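PDB 3FHF: N-glycosylase/DNA lyase from Methanocaldococcus jannaschii, which belongs to the DNA glycosylase/lyase proteins of the helix-hairpin-helix clan and folds as a single chain of helices without strands. Local coordinates for residues 147-152 / 185-190; 133-138 / 177-182; 15-20 / 201-206; 155-160 / 206-211. All blocks are in the same frame, centred on the assembly; numbering follows the deposited sequence. Where two conformers were deposited one is given.

All four contacts join helices, or a loop and a helix, of one chain, and each is partly buried. Interactions 1 and 2 share helix 176-192 and touch each other: the loop 147-152 and the start of helix 135-144 sit along it. Interactions 3 and 4 share helix 197-209, which meets helix 5-18 in one and helix 155-163 in the other. Buried residues form the inner part of interaction 1 (A151, L186), interaction 2 (Y179) and interaction 3 (L17, Y203). Interaction 4 is mostly partly exposed and ionic. Interactions 2 and 3 rest on tyrosine rings packed against aliphatic groups. In interactions 1 and 4 an arginine holds an acidic residue.

Interaction 1. Residues 147-152 / 185-190; sequences YDDVAI and ILRDIG
D149 OD1 takes the N-H of R187 NE at 2.9 Å, in a nearly straight bond (178°). The donor reaches OD1 on its syn side, somewhat out of the carboxylate plane. R187 NH2 makes a second bond, to the backbone oxygen D149 O, at 3.0 Å. The arginine thus holds one residue side-on, through NE and one NH, and both acceptors lie in the guanidinium plane. Carboxylate and guanidinium are turned 67° from each other, so this is not the flat, two-oxygen pairing. With chi1 at -162°, the D149 carboxylate stays beside its own carbonyl, which puts OD1 and the backbone O within reach of one guanidinium edge. The other carboxylate oxygen, OD2, is in a salt bridge with K120.

Beside the polar pair, A151 CB meets L186 CD1 at 3.8 Å, and both residues are buried. A151 N donates to E183 of helix 176-192, one turn before R187. The contact fixes the loop between helices 135-144 and 155-163 against helix 176-192. With K120 and R187 on one carboxylate, D149 is probably held as the anion, and probably offsets the nearby charges of K120 and R187.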
loop_
_atom_site.group_PDB
_atom_site.type_symbol
_atom_site.label_atom_id
_atom_site.label_comp_id
_atom_site.label_asym_id
_atom_site.label_seq_id
_atom_site.Cartn_x
_atom_site.Cartn_y
_atom_site.Cartn_z
ATOM N N TYR A 147 -9.241 0.714 4.272
ATOM C CA TYR A 147 -9.141 -0.257 5.353
ATOM C C TYR A 147 -7.968 0.089 6.265
ATOM O O TYR A 147 -6.918 0.524 5.804
ATOM C CB TYR A 147 -9.057 -1.671 4.771
ATOM C CG TYR A 147 -10.345 -2.047 4.062
ATOM C CD1 TYR A 147 -11.468 -2.477 4.782
ATOM C CD2 TYR A 147 -10.471 -1.895 2.681
ATOM C CE1 TYR A 147 -12.690 -2.742 4.139
ATOM C CE2 TYR A 147 -11.680 -2.157 2.029
ATOM C CZ TYR A 147 -12.783 -2.577 2.764
ATOM O OH TYR A 147 -13.970 -2.813 2.113
ATOM N N ASP A 148 -8.154 -0.097 7.565
ATOM C CA ASP A 148 -7.131 0.302 8.525
ATOM C C ASP A 148 -6.262 -0.730 9.208
ATOM O O ASP A 148 -5.313 -0.350 9.888
ATOM C CB ASP A 148 -7.773 1.137 9.631
ATOM C CG ASP A 148 -8.466 2.373 9.105
ATOM O OD1 ASP A 148 -7.823 3.168 8.380
ATOM O OD2 ASP A 148 -9.657 2.550 9.434
ATOM N N ASP A 149 -6.554 -2.013 9.036
ATOM C CA ASP A 149 -5.785 -3.026 9.745
ATOM C C ASP A 149 -4.877 -3.944 8.926
ATOM O O ASP A 149 -4.703 -5.112 9.277
ATOM C CB ASP A 149 -6.748 -3.853 10.616
ATOM C CG ASP A 149 -6.031 -4.643 11.711
ATOM O OD1 ASP A 149 -5.032 -4.137 12.265
ATOM O OD2 ASP A 149 -6.483 -5.766 12.034
ATOM N N VAL A 150 -4.302 -3.424 7.843
ATOM C CA VAL A 150 -3.368 -4.202 7.033
ATOM C C VAL A 150 -2.082 -3.401 6.843
ATOM O O VAL A 150 -2.101 -2.207 6.503
ATOM C CB VAL A 150 -3.933 -4.573 5.642
ATOM C CG1 VAL A 150 -5.068 -5.565 5.798
ATOM C CG2 VAL A 150 -4.399 -3.327 4.910
ATOM N N ALA A 151 -0.959 -4.067 7.072
ATOM C CA ALA A 151 0.343 -3.433 6.932
ATOM C C ALA A 151 0.835 -3.579 5.505
ATOM O O ALA A 151 0.543 -4.574 4.837
ATOM C CB ALA A 151 1.347 -4.077 7.897
ATOM N N ILE A 152 1.574 -2.572 5.047
ATOM C CA ILE A 152 2.164 -2.562 3.716
ATOM C C ILE A 152 3.636 -2.798 4.004
ATOM O O ILE A 152 4.367 -1.872 4.345
ATOM C CB ILE A 152 1.997 -1.190 3.035
ATOM C CG1 ILE A 152 0.510 -0.822 2.975
ATOM C CG2 ILE A 152 2.590 -1.228 1.640
ATOM C CD1 ILE A 152 0.251 0.635 2.601
ATOM N N ILE A 185 3.798 -7.624 14.304
ATOM C CA ILE A 185 4.765 -6.852 15.079
ATOM C C ILE A 185 4.431 -5.366 14.852
ATOM O O ILE A 185 4.354 -4.573 15.787
ATOM C CB ILE A 185 6.215 -7.133 14.603
ATOM C CG1 ILE A 185 6.581 -8.594 14.885
ATOM C CG2 ILE A 185 7.197 -6.206 15.326
ATOM C CD1 ILE A 185 7.880 -9.029 14.245
ATOM N N LEU A 186 4.214 -5.004 13.594
ATOM C CA LEU A 186 3.881 -3.627 13.256
ATOM C C LEU A 186 2.578 -3.235 13.923
ATOM O O LEU A 186 2.422 -2.102 14.372
ATOM C CB LEU A 186 3.765 -3.463 11.738
ATOM C CG LEU A 186 5.083 -3.628 10.967
ATOM C CD1 LEU A 186 4.821 -3.665 9.475
ATOM C CD2 LEU A 186 6.016 -2.480 11.313
ATOM N N ARG A 187 1.646 -4.179 13.993
ATOM C CA ARG A 187 0.355 -3.930 14.622
ATOM C C ARG A 187 0.553 -3.624 16.110
ATOM O O ARG A 187 -0.121 -2.749 16.656
ATOM C CB ARG A 187 -0.569 -5.143 14.427
ATOM C CG ARG A 187 -1.977 -4.973 15.019
ATOM C CD ARG A 187 -2.883 -6.155 14.669
ATOM N NE ARG A 187 -3.258 -6.184 13.254
ATOM C CZ ARG A 187 -2.857 -7.105 12.383
ATOM N NH1 ARG A 187 -2.057 -8.093 12.767
ATOM N NH2 ARG A 187 -3.260 -7.042 11.119
ATOM N N ASP A 188 1.478 -4.331 16.763
ATOM C CA ASP A 188 1.758 -4.088 18.187
ATOM C C ASP A 188 2.378 -2.700 18.365
ATOM O O ASP A 188 2.035 -1.964 19.292
ATOM C CB ASP A 188 2.720 -5.137 18.762
ATOM C CG ASP A 188 2.124 -6.536 18.794
ATOM O OD1 ASP A 188 0.928 -6.667 19.130
ATOM O OD2 ASP A 188 2.857 -7.508 18.496
ATOM N N ILE A 189 3.313 -2.349 17.487
ATOM C CA ILE A 189 3.933 -1.031 17.561
ATOM C C ILE A 189 2.821 0.008 17.427
ATOM O O ILE A 189 2.765 0.973 18.185
ATOM C CB ILE A 189 4.979 -0.838 16.435
ATOM C CG1 ILE A 189 6.224 -1.674 16.752
ATOM C CG2 ILE A 189 5.348 0.643 16.299
ATOM C CD1 ILE A 189 7.239 -1.733 15.629
ATOM N N GLY A 190 1.925 -0.214 16.468
ATOM C CA GLY A 190 0.820 0.706 16.260
ATOM C C GLY A 190 -0.019 0.913 17.508
ATOM O O GLY A 190 -0.360 2.043 17.854
#

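Interaction 2. Residues 133-138 / 177-182; sequences IGYKEA and RKYLEI
The two backbones come closest at Y135 and Y179, whose CA atoms are 7.3 Å apart. Y135 CB lies over one face of the Y179 ring, 3.6 Å from the ring centroid and 18° off the normal, as a CH-pi contact. Y135 CB is displaced toward the rim, with Y179 CD2 its nearest atom at 3.5 Å. The two rings themselves meet obliquely, with planes at 39°. A chi1 of -163° swings the Y179 ring away from its own N and carries it across to the first turn of helix 135-144. Y179 OH comes to 3.4 Å from K136 CA.

This turn follows the hairpin of a helix-hairpin-helix element, whose helices are 119-129 and 135-144. G134 is the N-cap of the second helix, and the side chain of E137 folds back so that OE2 accepts from G134 N. Both tyrosine hydroxyls are bonded elsewhere: Y135 OH to R176, Y179 OH to A151 O and I153 N in the loop after helix 135-144. Y179 therefore ties that loop to helix 176-192 while its ring packs on the first turn of helix 135-144. L180 CD1 adds a looser touch on the Y135 ring, 4.2 Å from Y135 CE2.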
loop_
_atom_site.group_PDB
_atom_site.type_symbol
_atom_site.label_atom_id
_atom_site.label_comp_id
_atom_site.label_asym_id
_atom_site.label_seq_id
_atom_site.Cartn_x
_atom_site.Cartn_y
_atom_site.Cartn_z
ATOM N N ILE A 133 -0.353 -8.993 -8.142
ATOM C CA ILE A 133 -0.738 -8.555 -6.802
ATOM C C ILE A 133 -0.302 -9.547 -5.734
ATOM O O ILE A 133 -0.872 -10.631 -5.634
ATOM C CB ILE A 133 -2.274 -8.400 -6.662
ATOM C CG1 ILE A 133 -2.804 -7.338 -7.627
ATOM C CG2 ILE A 133 -2.626 -8.048 -5.210
ATOM C CD1 ILE A 133 -2.456 -5.924 -7.253
ATOM N N GLY A 134 0.696 -9.170 -4.936
ATOM C CA GLY A 134 1.154 -10.020 -3.849
ATOM C C GLY A 134 0.579 -9.474 -2.549
ATOM O O GLY A 134 -0.257 -8.559 -2.589
ATOM N N TYR A 135 1.007 -9.997 -1.401
ATOM C CA TYR A 135 0.471 -9.500 -0.133
ATOM C C TYR A 135 0.753 -8.022 0.101
ATOM O O TYR A 135 -0.084 -7.308 0.666
ATOM C CB TYR A 135 0.974 -10.328 1.059
ATOM C CG TYR A 135 0.066 -11.502 1.359
ATOM C CD1 TYR A 135 0.191 -12.702 0.660
ATOM C CD2 TYR A 135 -0.991 -11.373 2.261
ATOM C CE1 TYR A 135 -0.720 -13.745 0.843
ATOM C CE2 TYR A 135 -1.912 -12.408 2.450
ATOM C CZ TYR A 135 -1.770 -13.587 1.734
ATOM O OH TYR A 135 -2.693 -14.595 1.888
ATOM N N LYS A 136 1.915 -7.552 -0.336
ATOM C CA LYS A 136 2.248 -6.143 -0.153
ATOM C C LYS A 136 1.335 -5.262 -1.000
ATOM O O LYS A 136 0.804 -4.266 -0.500
ATOM C CB LYS A 136 3.707 -5.878 -0.521
ATOM C CG LYS A 136 4.177 -4.432 -0.304
ATOM C CD LYS A 136 3.684 -3.477 -1.387
ATOM C CE LYS A 136 4.346 -2.112 -1.269
ATOM N NZ LYS A 136 3.798 -1.153 -2.260
ATOM N N GLU A 137 1.156 -5.623 -2.271
ATOM C CA GLU A 137 0.308 -4.849 -3.171
ATOM C C GLU A 137 -1.162 -4.856 -2.775
ATOM O O GLU A 137 -1.851 -3.843 -2.910
ATOM C CB GLU A 137 0.431 -5.350 -4.611
ATOM C CG GLU A 137 1.778 -5.066 -5.251
ATOM C CD GLU A 137 2.851 -6.074 -4.865
ATOM O OE1 GLU A 137 4.030 -5.820 -5.190
ATOM O OE2 GLU A 137 2.522 -7.111 -4.249
ATOM N N ALA A 138 -1.636 -6.004 -2.297
ATOM C CA ALA A 138 -3.019 -6.156 -1.875
ATOM C C ALA A 138 -3.285 -5.289 -0.645
ATOM O O ALA A 138 -4.325 -4.640 -0.541
ATOM C CB ALA A 138 -3.307 -7.625 -1.555
ATOM N N ARG A 177 2.416 -16.726 5.522
ATOM C CA ARG A 177 2.777 -16.925 6.918
ATOM C C ARG A 177 3.725 -15.867 7.462
ATOM O O ARG A 177 3.532 -15.362 8.565
ATOM C CB ARG A 177 3.421 -18.303 7.094
ATOM C CG ARG A 177 3.901 -18.592 8.511
ATOM C CD ARG A 177 4.811 -19.810 8.542
ATOM N NE ARG A 177 5.962 -19.636 7.661
ATOM C CZ ARG A 177 6.903 -18.714 7.831
ATOM N NH1 ARG A 177 6.839 -17.876 8.858
ATOM N NH2 ARG A 177 7.903 -18.620 6.966
ATOM N N LYS A 178 4.761 -15.548 6.695
ATOM C CA LYS A 178 5.749 -14.568 7.133
ATOM C C LYS A 178 5.188 -13.151 7.097
ATOM O O LYS A 178 5.520 -12.321 7.941
ATOM C CB LYS A 178 6.994 -14.646 6.246
ATOM C CG LYS A 178 8.166 -13.805 6.741
ATOM C CD LYS A 178 8.636 -14.263 8.116
ATOM C CE LYS A 178 9.840 -13.457 8.592
ATOM N NZ LYS A 178 10.340 -13.918 9.926
ATOM N N TYR A 179 4.338 -12.879 6.115
ATOM C CA TYR A 179 3.761 -11.550 5.994
ATOM C C TYR A 179 2.890 -11.246 7.203
ATOM O O TYR A 179 3.026 -10.194 7.823
ATOM C CB TYR A 179 2.946 -11.434 4.699
ATOM C CG TYR A 179 2.670 -10.002 4.294
ATOM C CD1 TYR A 179 1.662 -9.260 4.911
ATOM C CD2 TYR A 179 3.446 -9.375 3.319
ATOM C CE1 TYR A 179 1.433 -7.920 4.566
ATOM C CE2 TYR A 179 3.224 -8.035 2.965
ATOM C CZ TYR A 179 2.215 -7.315 3.592
ATOM O OH TYR A 179 1.999 -5.989 3.244
ATOM N N LEU A 180 2.008 -12.179 7.549
ATOM C CA LEU A 180 1.117 -12.000 8.691
ATOM C C LEU A 180 1.896 -11.907 9.983
ATOM O O LEU A 180 1.482 -11.224 10.918
ATOM C CB LEU A 180 0.119 -13.160 8.795
ATOM C CG LEU A 180 -1.072 -13.165 7.834
ATOM C CD1 LEU A 180 -0.577 -13.166 6.403
ATOM C CD2 LEU A 180 -1.943 -14.389 8.108
ATOM N N GLU A 181 3.023 -12.608 10.041
ATOM C CA GLU A 181 3.856 -12.592 11.234
ATOM C C GLU A 181 4.470 -11.209 11.433
ATOM O O GLU A 181 4.423 -10.650 12.528
ATOM C CB GLU A 181 4.963 -13.643 11.112
ATOM C CG GLU A 181 5.914 -13.685 12.291
ATOM C CD GLU A 181 6.997 -14.737 12.120
ATOM O OE1 GLU A 181 6.646 -15.926 11.950
ATOM O OE2 GLU A 181 8.195 -14.380 12.156
ATOM N N ILE A 182 5.047 -10.655 10.370
ATOM C CA ILE A 182 5.663 -9.335 10.459
ATOM C C ILE A 182 4.604 -8.242 10.622
ATOM O O ILE A 182 4.844 -7.227 11.267
ATOM C CB ILE A 182 6.540 -9.058 9.224
ATOM C CG1 ILE A 182 7.754 -9.993 9.254
ATOM C CG2 ILE A 182 6.977 -7.602 9.199
ATOM C CD1 ILE A 182 8.692 -9.825 8.099
#

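Interaction 3. Residues 15-20 / 201-206; sequences EELKNS and DLYIWY
The end of helix 5-18 packs across helix 197-209 here, joining helices from near the two ends of the chain. L17 carries the contact, set against two tyrosines three residues apart on the later helix. L17 CB stands at the edge of the Y203 ring, in its plane, 3.8 Å from Y203 CE2. Leucine and tyrosine point past one another, each toward the other's helix. L17 CD2 is 3.7 Å from Y206 CE1, while L17 CD1 touches both rings. Y206 CG is anti to its backbone N (chi1 175°), while CG of Y203 stands beside its own N (chi1 -84°), so the two rings leave the helix along different paths and both reach L17.

The K18 and Y203 side chains cross at about a right angle, with K18 CG 3.6 Å from Y203 OH. The lysine amine leads away from the contact, to E15 OE1 and to the backbone oxygen of V193. Past the helix, S20 OG donates to L17 O at 2.6 Å, and S20 N bonds the same oxygen. S20 OG also caps I22 N at the start of helix 22-34. K23, I26 and I22 of that helix cover the tyrosines further. Between the segments the contact is mainly apolar. K18 adds CG beside the Y203 hydroxyl, and its charge is met by E15 and V193 O, so shape rather than charge probably sets the fit.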
loop_
_atom_site.group_PDB
_atom_site.type_symbol
_atom_site.label_atom_id
_atom_site.label_comp_id
_atom_site.label_asym_id
_atom_site.label_seq_id
_atom_site.Cartn_x
_atom_site.Cartn_y
_atom_site.Cartn_z
ATOM N N GLU A 15 4.967 10.010 19.008
ATOM C CA GLU A 15 4.060 10.745 19.888
ATOM C C GLU A 15 4.283 12.238 19.667
ATOM O O GLU A 15 3.363 13.047 19.797
ATOM C CB GLU A 15 4.325 10.397 21.354
ATOM C CG GLU A 15 3.951 8.971 21.744
ATOM C CD GLU A 15 2.451 8.712 21.712
ATOM O OE1 GLU A 15 1.679 9.667 21.481
ATOM O OE2 GLU A 15 2.042 7.548 21.931
ATOM N N GLU A 16 5.517 12.599 19.336
ATOM C CA GLU A 16 5.853 13.993 19.076
ATOM C C GLU A 16 5.155 14.445 17.787
ATOM O O GLU A 16 4.598 15.544 17.715
ATOM C CB GLU A 16 7.365 14.135 18.930
ATOM C CG GLU A 16 7.957 15.252 19.761
ATOM C CD GLU A 16 9.415 15.008 20.107
ATOM O OE1 GLU A 16 10.256 14.985 19.182
ATOM O OE2 GLU A 16 9.717 14.833 21.307
ATOM N N LEU A 17 5.173 13.586 16.772
ATOM C CA LEU A 17 4.535 13.917 15.504
ATOM C C LEU A 17 3.021 14.037 15.677
ATOM O O LEU A 17 2.379 14.904 15.069
ATOM C CB LEU A 17 4.864 12.854 14.457
ATOM C CG LEU A 17 6.323 12.787 13.993
ATOM C CD1 LEU A 17 6.480 11.645 12.991
ATOM C CD2 LEU A 17 6.730 14.118 13.359
ATOM N N LYS A 18 2.452 13.167 16.509
ATOM C CA LYS A 18 1.016 13.197 16.768
ATOM C C LYS A 18 0.616 14.510 17.437
ATOM O O LYS A 18 -0.540 14.941 17.336
ATOM C CB LYS A 18 0.609 12.011 17.644
ATOM C CG LYS A 18 0.560 10.678 16.896
ATOM C CD LYS A 18 0.349 9.510 17.848
ATOM C CE LYS A 18 -0.887 9.716 18.724
ATOM N NZ LYS A 18 -0.940 8.716 19.835
ATOM N N ASN A 19 1.571 15.143 18.114
ATOM C CA ASN A 19 1.327 16.424 18.784
ATOM C C ASN A 19 1.796 17.600 17.933
ATOM O O ASN A 19 2.105 18.670 18.456
ATOM C CB ASN A 19 2.038 16.473 20.140
ATOM C CG ASN A 19 1.396 15.560 21.166
ATOM O OD1 ASN A 19 0.195 15.649 21.422
ATOM N ND2 ASN A 19 2.193 14.676 21.763
ATOM N N SER A 20 1.851 17.399 16.621
ATOM C CA SER A 20 2.281 18.451 15.701
ATOM C C SER A 20 1.254 18.604 14.583
ATOM O O SER A 20 0.262 17.879 14.543
ATOM C CB SER A 20 3.633 18.095 15.091
ATOM O OG SER A 20 3.505 17.040 14.152
ATOM N N ASP A 201 1.689 3.498 8.862
ATOM C CA ASP A 201 2.433 3.448 7.615
ATOM C C ASP A 201 2.854 4.833 7.144
ATOM O O ASP A 201 3.991 5.023 6.700
ATOM C CB ASP A 201 1.600 2.764 6.526
ATOM C CG ASP A 201 2.294 2.772 5.177
ATOM O OD1 ASP A 201 2.009 3.684 4.362
ATOM O OD2 ASP A 201 3.136 1.874 4.943
ATOM N N LEU A 202 1.938 5.795 7.229
ATOM C CA LEU A 202 2.237 7.160 6.810
ATOM C C LEU A 202 3.185 7.868 7.789
ATOM O O LEU A 202 4.031 8.657 7.365
ATOM C CB LEU A 202 0.939 7.962 6.623
ATOM C CG LEU A 202 0.021 7.414 5.511
ATOM C CD1 LEU A 202 -1.237 8.280 5.369
ATOM C CD2 LEU A 202 0.791 7.390 4.189
ATOM N N TYR A 203 3.061 7.592 9.088
ATOM C CA TYR A 203 3.971 8.207 10.058
ATOM C C TYR A 203 5.380 7.699 9.801
ATOM O O TYR A 203 6.346 8.460 9.855
ATOM C CB TYR A 203 3.572 7.887 11.505
ATOM C CG TYR A 203 2.499 8.803 12.052
ATOM C CD1 TYR A 203 1.150 8.581 11.769
ATOM C CD2 TYR A 203 2.837 9.900 12.842
ATOM C CE1 TYR A 203 0.164 9.427 12.261
ATOM C CE2 TYR A 203 1.855 10.761 13.338
ATOM C CZ TYR A 203 0.523 10.514 13.043
ATOM O OH TYR A 203 -0.443 11.361 13.529
ATOM N N ILE A 204 5.500 6.408 9.515
ATOM C CA ILE A 204 6.803 5.821 9.239
ATOM C C ILE A 204 7.415 6.415 7.969
ATOM O O ILE A 204 8.601 6.758 7.948
ATOM C CB ILE A 204 6.703 4.286 9.115
ATOM C CG1 ILE A 204 6.371 3.694 10.491
ATOM C CG2 ILE A 204 8.002 3.714 8.556
ATOM C CD1 ILE A 204 6.273 2.183 10.528
ATOM N N TRP A 205 6.619 6.547 6.912
ATOM C CA TRP A 205 7.131 7.130 5.679
ATOM C C TRP A 205 7.520 8.585 5.916
ATOM O O TRP A 205 8.534 9.056 5.397
ATOM C CB TRP A 205 6.112 7.046 4.535
ATOM C CG TRP A 205 6.273 5.815 3.692
ATOM C CD1 TRP A 205 5.453 4.723 3.662
ATOM C CD2 TRP A 205 7.342 5.538 2.778
ATOM N NE1 TRP A 205 5.948 3.782 2.787
ATOM C CE2 TRP A 205 7.105 4.259 2.231
ATOM C CE3 TRP A 205 8.477 6.249 2.368
ATOM C CZ2 TRP A 205 7.964 3.670 1.291
ATOM C CZ3 TRP A 205 9.332 5.665 1.436
ATOM C CH2 TRP A 205 9.069 4.389 0.909
ATOM N N TYR A 206 6.730 9.300 6.711
ATOM C CA TYR A 206 7.050 10.695 6.964
ATOM C C TYR A 206 8.386 10.828 7.679
ATOM O O TYR A 206 9.160 11.739 7.387
ATOM C CB TYR A 206 5.960 11.376 7.785
ATOM C CG TYR A 206 6.343 12.782 8.163
ATOM C CD1 TYR A 206 6.951 13.056 9.386
ATOM C CD2 TYR A 206 6.145 13.836 7.274
ATOM C CE1 TYR A 206 7.356 14.349 9.713
ATOM C CE2 TYR A 206 6.546 15.124 7.589
ATOM C CZ TYR A 206 7.151 15.372 8.808
ATOM O OH TYR A 206 7.561 16.647 9.113
#

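Interaction 4. Residues 155-160 / 206-211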
loop_
_atom_site.group_PDB
_atom_site.type_symbol
_atom_site.label_atom_id
_atom_site.label_comp_id
_atom_site.label_asym_id
_atom_site.label_seq_id
_atom_site.Cartn_x
_atom_site.Cartn_y
_atom_site.Cartn_z
ATOM N N ARG A 155 10.253 -3.129 1.133
ATOM C CA ARG A 155 11.662 -3.416 1.365
ATOM C C ARG A 155 12.346 -2.438 2.320
ATOM O O ARG A 155 13.381 -2.760 2.902
ATOM C CB ARG A 155 12.419 -3.444 0.028
ATOM C CG ARG A 155 12.505 -2.104 -0.704
ATOM C CD ARG A 155 13.247 -2.267 -2.039
ATOM N NE ARG A 155 13.510 -0.995 -2.714
ATOM C CZ ARG A 155 12.569 -0.178 -3.184
ATOM N NH1 ARG A 155 11.286 -0.488 -3.059
ATOM N NH2 ARG A 155 12.914 0.955 -3.783
ATOM N N HIS A 156 11.783 -1.246 2.489
ATOM C CA HIS A 156 12.400 -0.271 3.379
ATOM C C HIS A 156 12.071 -0.566 4.836
ATOM O O HIS A 156 12.948 -0.503 5.702
ATOM C CB HIS A 156 11.970 1.146 2.992
ATOM C CG HIS A 156 12.263 1.480 1.563
ATOM N ND1 HIS A 156 13.546 1.532 1.063
ATOM C CD2 HIS A 156 11.438 1.672 0.505
ATOM C CE1 HIS A 156 13.500 1.735 -0.242
ATOM N NE2 HIS A 156 12.234 1.823 -0.606
ATOM N N ILE A 157 10.815 -0.899 5.119
ATOM C CA ILE A 157 10.462 -1.207 6.495
ATOM C C ILE A 157 11.154 -2.512 6.893
ATOM O O ILE A 157 11.554 -2.670 8.039
ATOM C CB ILE A 157 8.929 -1.343 6.688
ATOM C CG1 ILE A 157 8.608 -1.536 8.172
ATOM C CG2 ILE A 157 8.400 -2.522 5.905
ATOM C CD1 ILE A 157 9.090 -0.409 9.060
ATOM N N LEU A 158 11.307 -3.440 5.947
ATOM C CA LEU A 158 11.968 -4.707 6.254
ATOM C C LEU A 158 13.411 -4.452 6.670
ATOM O O LEU A 158 13.916 -5.078 7.600
ATOM C CB LEU A 158 11.918 -5.667 5.056
ATOM C CG LEU A 158 10.540 -6.267 4.761
ATOM C CD1 LEU A 158 10.606 -7.144 3.517
ATOM C CD2 LEU A 158 10.068 -7.068 5.967
ATOM N N ARG A 159 14.078 -3.526 5.994
ATOM C CA ARG A 159 15.450 -3.214 6.356
ATOM C C ARG A 159 15.509 -2.559 7.732
ATOM O O ARG A 159 16.398 -2.860 8.528
ATOM C CB ARG A 159 16.096 -2.285 5.329
ATOM C CG ARG A 159 17.474 -1.790 5.758
ATOM C CD ARG A 159 18.220 -1.128 4.615
ATOM N NE ARG A 159 18.611 -2.094 3.588
ATOM C CZ ARG A 159 19.581 -2.995 3.727
ATOM N NH1 ARG A 159 20.279 -3.068 4.856
ATOM N NH2 ARG A 159 19.860 -3.824 2.728
ATOM N N GLU A 160 14.567 -1.663 8.010
ATOM C CA GLU A 160 14.553 -0.980 9.298
ATOM C C GLU A 160 14.283 -1.978 10.414
ATOM O O GLU A 160 14.932 -1.932 11.459
ATOM C CB GLU A 160 13.513 0.153 9.286
ATOM C CG GLU A 160 13.716 1.104 8.105
ATOM C CD GLU A 160 12.770 2.295 8.091
ATOM O OE1 GLU A 160 11.601 2.152 8.508
ATOM O OE2 GLU A 160 13.200 3.376 7.635
ATOM N N TYR A 206 6.730 9.300 6.711
ATOM C CA TYR A 206 7.050 10.695 6.964
ATOM C C TYR A 206 8.386 10.828 7.679
ATOM O O TYR A 206 9.160 11.739 7.387
ATOM C CB TYR A 206 5.960 11.376 7.785
ATOM C CG TYR A 206 6.343 12.782 8.163
ATOM C CD1 TYR A 206 6.951 13.056 9.386
ATOM C CD2 TYR A 206 6.145 13.836 7.274
ATOM C CE1 TYR A 206 7.356 14.349 9.713
ATOM C CE2 TYR A 206 6.546 15.124 7.589
ATOM C CZ TYR A 206 7.151 15.372 8.808
ATOM O OH TYR A 206 7.561 16.647 9.113
ATOM N N LEU A 207 8.654 9.919 8.611
ATOM C CA LEU A 207 9.918 9.931 9.345
ATOM C C LEU A 207 11.087 9.652 8.409
ATOM O O LEU A 207 12.192 10.137 8.620
ATOM C CB LEU A 207 9.909 8.872 10.447
ATOM C CG LEU A 207 9.135 9.219 11.718
ATOM C CD1 LEU A 207 9.004 7.980 12.601
ATOM C CD2 LEU A 207 9.859 10.332 12.451
ATOM N N ARG A 208 10.828 8.875 7.365
ATOM C CA ARG A 208 11.855 8.506 6.405
ATOM C C ARG A 208 12.076 9.534 5.290
ATOM O O ARG A 208 13.195 9.707 4.810
ATOM C CB ARG A 208 11.484 7.153 5.783
ATOM C CG ARG A 208 12.603 6.441 5.042
ATOM C CD ARG A 208 12.072 5.151 4.399
ATOM N NE ARG A 208 11.645 4.161 5.392
ATOM C CZ ARG A 208 10.507 3.476 5.331
ATOM N NH1 ARG A 208 9.660 3.667 4.326
ATOM N NH2 ARG A 208 10.219 2.586 6.269
ATOM N N THR A 209 11.021 10.234 4.893
ATOM C CA THR A 209 11.131 11.172 3.790
ATOM C C THR A 209 10.630 12.593 4.023
ATOM O O THR A 209 10.942 13.490 3.242
ATOM C CB THR A 209 10.385 10.628 2.567
ATOM O OG1 THR A 209 8.981 10.585 2.854
ATOM C CG2 THR A 209 10.882 9.213 2.217
ATOM N N GLY A 210 9.844 12.803 5.070
ATOM C CA GLY A 210 9.323 14.134 5.317
ATOM C C GLY A 210 8.140 14.426 4.413
ATOM O O GLY A 210 7.655 15.556 4.349
ATOM N N LYS A 211 7.667 13.408 3.706
ATOM C CA LYS A 211 6.528 13.587 2.813
ATOM C C LYS A 211 5.365 12.676 3.187
ATOM O O LYS A 211 5.544 11.684 3.884
ATOM C CB LYS A 211 6.940 13.315 1.362
ATOM C CG LYS A 211 8.129 14.141 0.918
ATOM C CD LYS A 211 8.184 14.311 -0.589
ATOM C CE LYS A 211 8.374 13.004 -1.329
ATOM N NZ LYS A 211 8.541 13.263 -2.798
#
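Helix 155-163, next after the helix-hairpin-helix element, meets the last helix, 197-209, through one arginine. R208 is the tight part. R208 NH2 bonds E160 OE1 at 2.7 Å. R208 NE bonds E160 OE2 at 2.8 Å, and both bonds are nearly straight. Both oxygens lie in the guanidinium plane, yet the nitrogens reach them from above the carboxylate plane, because the two groups are turned 58° apart. A bend at chi3 (-65°) swings NE and NH2 toward E160. H156 CB covers one guanidinium face, centred over it, with R208 CZ at 3.6 Å. W205 adds a cation-pi contact to R208. I157 adds little: its backbone N is 3.7 Å from R208 NH2, its CB farther.

Toward solvent the contact thins: H156 and E160 stay partly exposed, and past R208 the helix ends at the exposed T209. G210 follows at positive phi. The chain turns as an ST turn, in which K211 N donates to T209 OG1 at 3.2 Å.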